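Local coordinates for Tle cognate immunity protein 4 C-terminal domain-containing protein (PDB 4R1D) that probably protects Pseudomonas aeruginosa from its own type VI secretion lipase Tle4, acting as the cognate immunity protein Tli4 that binds the enzyme, at residues F159-G167 and R177-G185; H217-L228 and Y239-G247. All coordinates share one frame; numbering follows the deposited sequence.

Interactions 1 and 2 are two antiparallel hairpins that follow each other along the chain, both within the C-terminal domain of Tli4. Their centres lie about 14 Å apart and their nearest atoms about 4 Å apart without touching; strand 256-263 runs between 176-183 and 236-245 and so joins them. Interaction 1 is close to the middle of the chain, its centre about 4 Å from the chain centre, whereas that of interaction 2 is about 17 Å away. Both hairpins meet the partner chain, presumably Tle4: interaction 1 through salt bridges from Arg177, Glu179 and Arg181, interaction 2 through packing of Thr240 and Met242.

Interaction 1: F159-G167 and R177-G185; sequences FQVERFGVG and RFEFRSSTG
Phe164 on 159-167 and Phe180 on 177-185 meet within a buried antiparallel hairpin near the middle of the chain. The strand axes run 4.6 Å apart, and backbone bonds join Phe164 to Ser182 and Val166 to Phe180 in both directions. Phe164 has CG between its backbone N and carbonyl carbon (chi1 69°), which swings the ring across the neighbouring strand. One ring face lies over Ser182 N, a place suited to a small residue, and its edge meets the face of Phe180 in a T-shaped pair with centroids 5.0 Å apart. At the loop end, Thr184 puts its methyl CG2 3.7 Å from Phe159 CE1, while its OG1 accepts a weak bond from Glu162 N. On the sheet face that carries Arg163, Glu179 and Arg181, Gly165 has no side chain, so the Arg181 guanidinium can settle beside it, with NH1 3.6 Å from Gly165 CA. Glu179 grips that guanidinium through both oxygens, with Arg181 NE 3.0 Å from Glu179 OE2. A water joins Arg181 NH1, Arg163 NH1 and Phe164 O. This polar face turns to the partner chain, whose Asp67 binds Arg181, Gln110 binds Arg163, and Arg97 and Ser69 bind Glu179. Strands 23-30 and 256-263 flank the hairpin, and Phe11 of strand 7-11 packs against Phe164, Val166 and Phe180.

Interaction 2: H217-L228 and Y239-G247; sequences HPVGSLPGEEYL and YTFMWEVQG
Strands 225-228 and 239-245 run antiparallel, their axes 4.7 Å apart at 169°. Glu225 with Glu244 and Tyr227 with Met242 are the hydrogen-bonded pairs, each joined by two backbone bonds; Glu226 with Trp243 and Leu228 with Phe241 are non-hydrogen-bonded pairs. Ahead of the first strand, 217-224 doubles back: a type II' turn spans Val219 to Leu222, an inverse gamma turn centres on Pro223, and Leu222 O accepts from both Val219 N and Gly224 N.

This folded loop wraps round Trp243, whose CG stands anti to its backbone N (chi1 -178°) and carries the indole across to the loop. Trp243 NE1 donates to His217 O at 2.9 Å, in the carbonyl plane, which satisfies the buried N-H. The indole edge also points at the face of the His217 ring, the planes almost perpendicular at 87°. Gly224, lacking a side chain, lies close over the indole near its rim, with CA 3.9 Å from Trp243 CE2, while Val219 CG2 packs 3.8 Å from Trp243 CZ2. The arrangement is a beta hairpin whose leading loop is tied onto it by a tryptophan. His217 is held in turn: its ND1 donates to Glu226 OE1 at 2.7 Å, reaching it from above the carboxylate plane, and NE2 bonds to Asp293. Trp288 and Arg213 also hold the Glu226 carboxylate.

Further along, Leu228 rests CG over the Phe241 ring, 3.9 Å from its centroid, a CH-pi contact that suits a branched aliphatic chain. On the sheet face shared with Glu225 and Glu244, Met242 bends at its CG-SD bond and brings CE 4.0 Å from Tyr227 CB. Helix 281-292 packs on Leu228 and Trp243, while helix 191-205 packs on Tyr227, whose OH bonds to Asp196.

Interaction 1: F159-G167 and R177-G185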
loop_
_atom_site.group_PDB
_atom_site.type_symbol
_atom_site.label_atom_id
_atom_site.label_comp_id
_atom_site.label_asym_id
_atom_site.label_seq_id
_atom_site.Cartn_x
_atom_site.Cartn_y
_atom_site.Cartn_z
ATOM N N PHE B 159 20.283 20.894 14.448
ATOM C CA PHE B 159 19.828 19.776 13.634
ATOM C C PHE B 159 18.575 19.112 14.195
ATOM O O PHE B 159 18.453 18.903 15.400
ATOM C CB PHE B 159 20.923 18.727 13.449
ATOM C CG PHE B 159 20.481 17.582 12.603
ATOM C CD1 PHE B 159 20.454 17.710 11.225
ATOM C CD2 PHE B 159 20.030 16.405 13.178
ATOM C CE1 PHE B 159 20.011 16.672 10.428
ATOM C CE2 PHE B 159 19.585 15.359 12.389
ATOM C CZ PHE B 159 19.579 15.493 11.009
ATOM N N GLN B 160 17.642 18.787 13.305
ATOM C CA GLN B 160 16.486 17.959 13.632
ATOM C C GLN B 160 16.111 17.237 12.345
ATOM O O GLN B 160 16.437 17.720 11.256
ATOM C CB GLN B 160 15.316 18.824 14.093
ATOM C CG GLN B 160 14.977 19.918 13.105
ATOM C CD GLN B 160 13.858 20.828 13.576
ATOM O OE1 GLN B 160 13.510 20.853 14.756
ATOM N NE2 GLN B 160 13.280 21.577 12.643
ATOM N N VAL B 161 15.451 16.086 12.447
ATOM C CA VAL B 161 14.958 15.424 11.240
ATOM C C VAL B 161 13.754 16.216 10.719
ATOM O O VAL B 161 12.776 16.413 11.441
ATOM C CB VAL B 161 14.539 13.972 11.496
ATOM C CG1 VAL B 161 13.790 13.414 10.294
ATOM C CG2 VAL B 161 15.749 13.103 11.836
ATOM N N GLU B 162 13.839 16.661 9.468
ATOM C CA GLU B 162 12.833 17.546 8.896
ATOM C C GLU B 162 12.717 17.271 7.405
ATOM O O GLU B 162 13.693 16.910 6.749
ATOM C CB GLU B 162 13.186 19.031 9.166
ATOM C CG GLU B 162 14.520 19.473 8.607
ATOM C CD GLU B 162 14.849 20.923 8.933
ATOM O OE1 GLU B 162 14.430 21.400 10.011
ATOM O OE2 GLU B 162 15.518 21.575 8.099
ATOM N N ARG B 163 11.516 17.440 6.870
ATOM C CA ARG B 163 11.252 17.059 5.496
ATOM C C ARG B 163 10.047 17.830 5.010
ATOM O O ARG B 163 9.159 18.161 5.799
ATOM C CB ARG B 163 10.984 15.537 5.422
ATOM C CG ARG B 163 10.374 15.051 4.098
ATOM C CD ARG B 163 10.464 13.526 3.969
ATOM N NE ARG B 163 9.667 12.794 4.960
ATOM C CZ ARG B 163 8.407 12.414 4.765
ATOM N NH1 ARG B 163 7.779 12.719 3.626
ATOM N NH2 ARG B 163 7.771 11.728 5.701
ATOM N N PHE B 164 10.031 18.134 3.719
ATOM C CA PHE B 164 8.816 18.622 3.080
ATOM C C PHE B 164 8.595 17.953 1.738
ATOM O O PHE B 164 9.503 17.366 1.147
ATOM C CB PHE B 164 8.824 20.156 2.929
ATOM C CG PHE B 164 9.830 20.687 1.928
ATOM C CD1 PHE B 164 9.579 20.641 0.566
ATOM C CD2 PHE B 164 11.018 21.253 2.361
ATOM C CE1 PHE B 164 10.510 21.138 -0.353
ATOM C CE2 PHE B 164 11.946 21.767 1.458
ATOM C CZ PHE B 164 11.694 21.715 0.103
ATOM N N GLY B 165 7.366 18.041 1.258
ATOM C CA GLY B 165 7.066 17.649 -0.097
ATOM C C GLY B 165 6.007 18.601 -0.604
ATOM O O GLY B 165 5.020 18.859 0.087
ATOM N N VAL B 166 6.224 19.111 -1.811
ATOM C CA VAL B 166 5.335 20.084 -2.415
ATOM C C VAL B 166 4.986 19.585 -3.793
ATOM O O VAL B 166 5.856 19.129 -4.523
ATOM C CB VAL B 166 6.010 21.476 -2.536
ATOM C CG1 VAL B 166 5.053 22.466 -3.173
ATOM C CG2 VAL B 166 6.458 21.963 -1.170
ATOM N N GLY B 167 3.704 19.645 -4.132
ATOM C CA GLY B 167 3.224 19.214 -5.430
ATOM C C GLY B 167 2.536 20.372 -6.127
ATOM O O GLY B 167 1.814 21.132 -5.491
ATOM N N ARG B 177 2.599 17.469 -13.518
ATOM C CA ARG B 177 2.757 17.730 -12.094
ATOM C C ARG B 177 4.230 17.893 -11.775
ATOM O O ARG B 177 5.064 17.113 -12.236
ATOM C CB ARG B 177 2.150 16.601 -11.244
ATOM C CG ARG B 177 2.003 16.970 -9.762
ATOM C CD ARG B 177 1.652 15.756 -8.871
ATOM N NE ARG B 177 0.485 15.021 -9.367
ATOM C CZ ARG B 177 -0.769 15.438 -9.245
ATOM N NH1 ARG B 177 -1.027 16.586 -8.633
ATOM N NH2 ARG B 177 -1.766 14.707 -9.741
ATOM N N PHE B 178 4.546 18.931 -11.020
ATOM C CA PHE B 178 5.898 19.138 -10.519
ATOM C C PHE B 178 5.917 18.829 -9.033
ATOM O O PHE B 178 4.972 19.149 -8.323
ATOM C CB PHE B 178 6.349 20.585 -10.793
ATOM C CG PHE B 178 7.661 20.950 -10.145
ATOM C CD1 PHE B 178 8.865 20.669 -10.770
ATOM C CD2 PHE B 178 7.689 21.579 -8.909
ATOM C CE1 PHE B 178 10.084 21.000 -10.158
ATOM C CE2 PHE B 178 8.889 21.905 -8.295
ATOM C CZ PHE B 178 10.088 21.610 -8.917
ATOM N N GLU B 179 6.984 18.202 -8.559
ATOM C CA GLU B 179 7.157 18.026 -7.120
ATOM C C GLU B 179 8.568 18.362 -6.646
ATOM O O GLU B 179 9.552 18.138 -7.359
ATOM C CB GLU B 179 6.742 16.629 -6.648
ATOM C CG GLU B 179 7.348 15.487 -7.414
ATOM C CD GLU B 179 7.486 14.235 -6.547
ATOM O OE1 GLU B 179 6.475 13.517 -6.328
ATOM O OE2 GLU B 179 8.611 13.986 -6.073
ATOM N N PHE B 180 8.637 18.885 -5.423
ATOM C CA PHE B 180 9.861 19.388 -4.804
ATOM C C PHE B 180 9.892 18.839 -3.380
ATOM O O PHE B 180 8.951 19.036 -2.615
ATOM C CB PHE B 180 9.799 20.931 -4.810
ATOM C CG PHE B 180 11.001 21.622 -4.205
ATOM C CD1 PHE B 180 12.281 21.136 -4.394
ATOM C CD2 PHE B 180 10.839 22.797 -3.478
ATOM C CE1 PHE B 180 13.381 21.799 -3.851
ATOM C CE2 PHE B 180 11.930 23.460 -2.934
ATOM C CZ PHE B 180 13.203 22.961 -3.118
ATOM N N ARG B 181 10.954 18.119 -3.033
ATOM C CA ARG B 181 11.051 17.508 -1.706
ATOM C C ARG B 181 12.435 17.725 -1.123
ATOM O O ARG B 181 13.418 17.752 -1.866
ATOM C CB ARG B 181 10.825 15.986 -1.800
ATOM C CG ARG B 181 9.489 15.578 -2.382
ATOM C CD ARG B 181 9.267 14.068 -2.399
ATOM N NE ARG B 181 8.025 13.833 -3.123
ATOM C CZ ARG B 181 6.819 13.971 -2.585
ATOM N NH1 ARG B 181 6.701 14.277 -1.298
ATOM N NH2 ARG B 181 5.734 13.796 -3.332
ATOM N N SER B 182 12.514 17.839 0.202
ATOM C CA SER B 182 13.799 17.783 0.899
ATOM C C SER B 182 13.647 16.872 2.103
ATOM O O SER B 182 12.579 16.821 2.734
ATOM C CB SER B 182 14.286 19.182 1.343
ATOM O OG SER B 182 13.778 19.535 2.619
ATOM N N SER B 183 14.716 16.156 2.423
ATOM C CA SER B 183 14.697 15.223 3.525
ATOM C C SER B 183 16.099 15.169 4.118
ATOM O O SER B 183 17.072 14.986 3.389
ATOM C CB SER B 183 14.293 13.841 2.998
ATOM O OG SER B 183 14.389 12.871 4.027
ATOM N N THR B 184 16.216 15.335 5.430
ATOM C CA THR B 184 17.530 15.267 6.067
ATOM C C THR B 184 18.130 13.874 5.863
ATOM O O THR B 184 17.407 12.879 5.811
ATOM C CB THR B 184 17.477 15.582 7.591
ATOM O OG1 THR B 184 16.385 14.882 8.198
ATOM C CG2 THR B 184 17.327 17.093 7.856
ATOM N N GLY B 185 19.453 13.814 5.749
ATOM C CA GLY B 185 20.150 12.557 5.549
ATOM C C GLY B 185 20.479 12.287 4.095
ATOM O O GLY B 185 19.691 12.582 3.187
HETATM O O HOH W 1 14.958 18.462 4.773
HETATM O O HOH W 2 8.693 14.397 1.029
#

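Interaction 2: H217-L228 and Y239-G247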
loop_
_atom_site.group_PDB
_atom_site.type_symbol
_atom_site.label_atom_id
_atom_site.label_comp_id
_atom_site.label_asym_id
_atom_site.label_seq_id
_atom_site.Cartn_x
_atom_site.Cartn_y
_atom_site.Cartn_z
ATOM N N HIS B 217 23.459 19.063 -13.312
ATOM C CA HIS B 217 22.643 20.272 -13.365
ATOM C C HIS B 217 22.777 20.977 -12.031
ATOM O O HIS B 217 21.863 20.984 -11.215
ATOM C CB HIS B 217 21.174 19.959 -13.670
ATOM C CG HIS B 217 20.336 21.180 -13.900
ATOM N ND1 HIS B 217 19.180 21.162 -14.651
ATOM C CD2 HIS B 217 20.490 22.457 -13.477
ATOM C CE1 HIS B 217 18.656 22.377 -14.678
ATOM N NE2 HIS B 217 19.435 23.183 -13.977
ATOM N N PRO B 218 23.956 21.555 -11.791
ATOM C CA PRO B 218 24.168 22.327 -10.573
ATOM C C PRO B 218 23.259 23.543 -10.607
ATOM O O PRO B 218 22.945 24.032 -11.694
ATOM C CB PRO B 218 25.636 22.756 -10.685
ATOM C CG PRO B 218 25.924 22.753 -12.154
ATOM C CD PRO B 218 25.094 21.639 -12.726
ATOM N N VAL B 219 22.805 23.971 -9.434
ATOM C CA VAL B 219 22.018 25.189 -9.271
ATOM C C VAL B 219 22.700 25.919 -8.135
ATOM O O VAL B 219 22.560 25.557 -6.953
ATOM C CB VAL B 219 20.547 24.896 -8.895
ATOM C CG1 VAL B 219 19.781 26.203 -8.676
ATOM C CG2 VAL B 219 19.887 24.056 -9.968
ATOM N N GLY B 220 23.479 26.932 -8.490
ATOM C CA GLY B 220 24.331 27.570 -7.506
ATOM C C GLY B 220 25.218 26.512 -6.884
ATOM O O GLY B 220 25.801 25.694 -7.591
ATOM N N SER B 221 25.312 26.501 -5.561
ATOM C CA SER B 221 26.205 25.553 -4.918
ATOM C C SER B 221 25.551 24.188 -4.657
ATOM O O SER B 221 26.139 23.348 -3.989
ATOM C CB SER B 221 26.760 26.134 -3.625
ATOM O OG SER B 221 25.717 26.435 -2.728
ATOM N N LEU B 222 24.351 23.976 -5.203
ATOM C CA LEU B 222 23.673 22.676 -5.086
ATOM C C LEU B 222 24.131 21.754 -6.214
ATOM O O LEU B 222 23.835 21.998 -7.384
ATOM C CB LEU B 222 22.151 22.842 -5.160
ATOM C CG LEU B 222 21.471 23.744 -4.129
ATOM C CD1 LEU B 222 19.988 23.920 -4.456
ATOM C CD2 LEU B 222 21.647 23.191 -2.718
ATOM N N PRO B 223 24.860 20.692 -5.864
ATOM C CA PRO B 223 25.421 19.769 -6.858
ATOM C C PRO B 223 24.383 18.795 -7.413
ATOM O O PRO B 223 24.526 17.598 -7.224
ATOM C CB PRO B 223 26.490 19.015 -6.061
ATOM C CG PRO B 223 26.018 19.056 -4.666
ATOM C CD PRO B 223 25.289 20.364 -4.495
ATOM N N GLY B 224 23.372 19.306 -8.109
ATOM C CA GLY B 224 22.323 18.441 -8.632
ATOM C C GLY B 224 22.712 17.682 -9.890
ATOM O O GLY B 224 23.571 18.120 -10.652
ATOM N N GLU B 225 22.083 16.527 -10.100
ATOM C CA GLU B 225 22.220 15.794 -11.350
ATOM C C GLU B 225 20.821 15.479 -11.851
ATOM O O GLU B 225 19.892 15.387 -11.057
ATOM C CB GLU B 225 23.045 14.522 -11.146
ATOM C CG GLU B 225 24.464 14.835 -10.661
ATOM C CD GLU B 225 25.421 13.653 -10.757
ATOM O OE1 GLU B 225 24.962 12.494 -10.664
ATOM O OE2 GLU B 225 26.638 13.895 -10.925
ATOM N N GLU B 226 20.661 15.337 -13.158
ATOM C CA GLU B 226 19.325 15.160 -13.714
ATOM C C GLU B 226 19.279 14.097 -14.796
ATOM O O GLU B 226 20.283 13.781 -15.422
ATOM C CB GLU B 226 18.802 16.484 -14.277
ATOM C CG GLU B 226 19.477 16.891 -15.561
ATOM C CD GLU B 226 19.059 18.272 -16.036
ATOM O OE1 GLU B 226 18.086 18.839 -15.483
ATOM O OE2 GLU B 226 19.717 18.786 -16.960
ATOM N N TYR B 227 18.081 13.578 -15.022
ATOM C CA TYR B 227 17.848 12.570 -16.023
ATOM C C TYR B 227 16.464 12.900 -16.546
ATOM O O TYR B 227 15.504 12.935 -15.781
ATOM C CB TYR B 227 17.864 11.182 -15.361
ATOM C CG TYR B 227 18.319 10.056 -16.262
ATOM C CD1 TYR B 227 17.916 9.991 -17.586
ATOM C CD2 TYR B 227 19.161 9.063 -15.784
ATOM C CE1 TYR B 227 18.334 8.955 -18.414
ATOM C CE2 TYR B 227 19.586 8.023 -16.603
ATOM C CZ TYR B 227 19.166 7.978 -17.918
ATOM O OH TYR B 227 19.581 6.957 -18.745
ATOM N N LEU B 228 16.357 13.172 -17.841
ATOM C CA LEU B 228 15.108 13.670 -18.407
ATOM C C LEU B 228 14.673 12.783 -19.562
ATOM O O LEU B 228 15.413 12.632 -20.537
ATOM C CB LEU B 228 15.305 15.103 -18.940
ATOM C CG LEU B 228 15.104 16.315 -18.026
ATOM C CD1 LEU B 228 15.818 16.205 -16.701
ATOM C CD2 LEU B 228 15.537 17.589 -18.754
ATOM N N TYR B 239 6.226 12.574 -20.114
ATOM C CA TYR B 239 7.505 13.113 -19.699
ATOM C C TYR B 239 7.830 12.605 -18.309
ATOM O O TYR B 239 6.931 12.410 -17.496
ATOM C CB TYR B 239 7.427 14.636 -19.620
ATOM C CG TYR B 239 7.256 15.327 -20.950
ATOM C CD1 TYR B 239 8.350 15.591 -21.754
ATOM C CD2 TYR B 239 6.002 15.718 -21.395
ATOM C CE1 TYR B 239 8.205 16.225 -22.978
ATOM C CE2 TYR B 239 5.840 16.358 -22.619
ATOM C CZ TYR B 239 6.947 16.609 -23.403
ATOM O OH TYR B 239 6.810 17.249 -24.616
ATOM N N THR B 240 9.111 12.411 -18.036
ATOM C CA THR B 240 9.554 12.231 -16.657
ATOM C C THR B 240 10.922 12.883 -16.488
ATOM O O THR B 240 11.914 12.423 -17.051
ATOM C CB THR B 240 9.594 10.756 -16.248
ATOM O OG1 THR B 240 8.285 10.189 -16.397
ATOM C CG2 THR B 240 10.008 10.628 -14.796
ATOM N N PHE B 241 10.934 13.999 -15.762
ATOM C CA PHE B 241 12.136 14.787 -15.524
ATOM C C PHE B 241 12.499 14.621 -14.060
ATOM O O PHE B 241 11.645 14.796 -13.183
ATOM C CB PHE B 241 11.888 16.275 -15.807
ATOM C CG PHE B 241 11.596 16.590 -17.248
ATOM C CD1 PHE B 241 11.612 15.595 -18.219
ATOM C CD2 PHE B 241 11.288 17.890 -17.628
ATOM C CE1 PHE B 241 11.335 15.892 -19.544
ATOM C CE2 PHE B 241 11.004 18.192 -18.950
ATOM C CZ PHE B 241 11.032 17.196 -19.909
ATOM N N MET B 242 13.755 14.260 -13.801
ATOM C CA MET B 242 14.211 13.890 -12.457
ATOM C C MET B 242 15.491 14.650 -12.098
ATOM O O MET B 242 16.407 14.703 -12.902
ATOM C CB MET B 242 14.488 12.381 -12.427
ATOM C CG MET B 242 13.267 11.554 -12.807
ATOM S SD MET B 242 13.648 9.844 -13.246
ATOM C CE MET B 242 14.096 10.025 -14.972
ATOM N N TRP B 243 15.546 15.232 -10.899
ATOM C CA TRP B 243 16.695 16.029 -10.464
ATOM C C TRP B 243 16.926 15.737 -8.989
ATOM O O TRP B 243 15.978 15.686 -8.219
ATOM C CB TRP B 243 16.371 17.514 -10.656
ATOM C CG TRP B 243 17.469 18.506 -10.303
ATOM C CD1 TRP B 243 18.427 18.999 -11.148
ATOM C CD2 TRP B 243 17.669 19.172 -9.042
ATOM N NE1 TRP B 243 19.216 19.912 -10.486
ATOM C CE2 TRP B 243 18.781 20.031 -9.193
ATOM C CE3 TRP B 243 17.027 19.114 -7.796
ATOM C CZ2 TRP B 243 19.261 20.835 -8.151
ATOM C CZ3 TRP B 243 17.509 19.910 -6.751
ATOM C CH2 TRP B 243 18.617 20.764 -6.940
ATOM N N GLU B 244 18.184 15.541 -8.601
ATOM C CA GLU B 244 18.475 15.210 -7.230
ATOM C C GLU B 244 19.840 15.698 -6.784
ATOM O O GLU B 244 20.805 15.717 -7.560
ATOM C CB GLU B 244 18.387 13.689 -7.030
ATOM C CG GLU B 244 18.525 13.255 -5.575
ATOM C CD GLU B 244 18.151 11.797 -5.373
ATOM O OE1 GLU B 244 17.338 11.277 -6.163
ATOM O OE2 GLU B 244 18.671 11.173 -4.420
ATOM N N VAL B 245 19.873 16.133 -5.532
ATOM C CA VAL B 245 21.098 16.360 -4.793
ATOM C C VAL B 245 21.118 15.280 -3.722
ATOM O O VAL B 245 20.208 15.202 -2.895
ATOM C CB VAL B 245 21.081 17.736 -4.114
ATOM C CG1 VAL B 245 22.239 17.852 -3.109
ATOM C CG2 VAL B 245 21.118 18.846 -5.164
ATOM N N GLN B 246 22.144 14.438 -3.737
ATOM C CA GLN B 246 22.177 13.275 -2.841
ATOM C C GLN B 246 21.982 13.625 -1.363
ATOM O O GLN B 246 21.240 12.939 -0.644
ATOM C CB GLN B 246 23.457 12.448 -3.045
ATOM C CG GLN B 246 23.479 11.140 -2.247
ATOM C CD GLN B 246 24.470 10.130 -2.805
ATOM O OE1 GLN B 246 25.237 10.438 -3.720
ATOM N NE2 GLN B 246 24.458 8.918 -2.256
ATOM N N GLY B 247 22.628 14.696 -0.914
ATOM C CA GLY B 247 22.528 15.116 0.473
ATOM C C GLY B 247 23.740 14.735 1.306
ATOM O O GLY B 247 24.521 13.865 0.919
HETATM O O HOH W 3 24.694 15.497 -5.207
#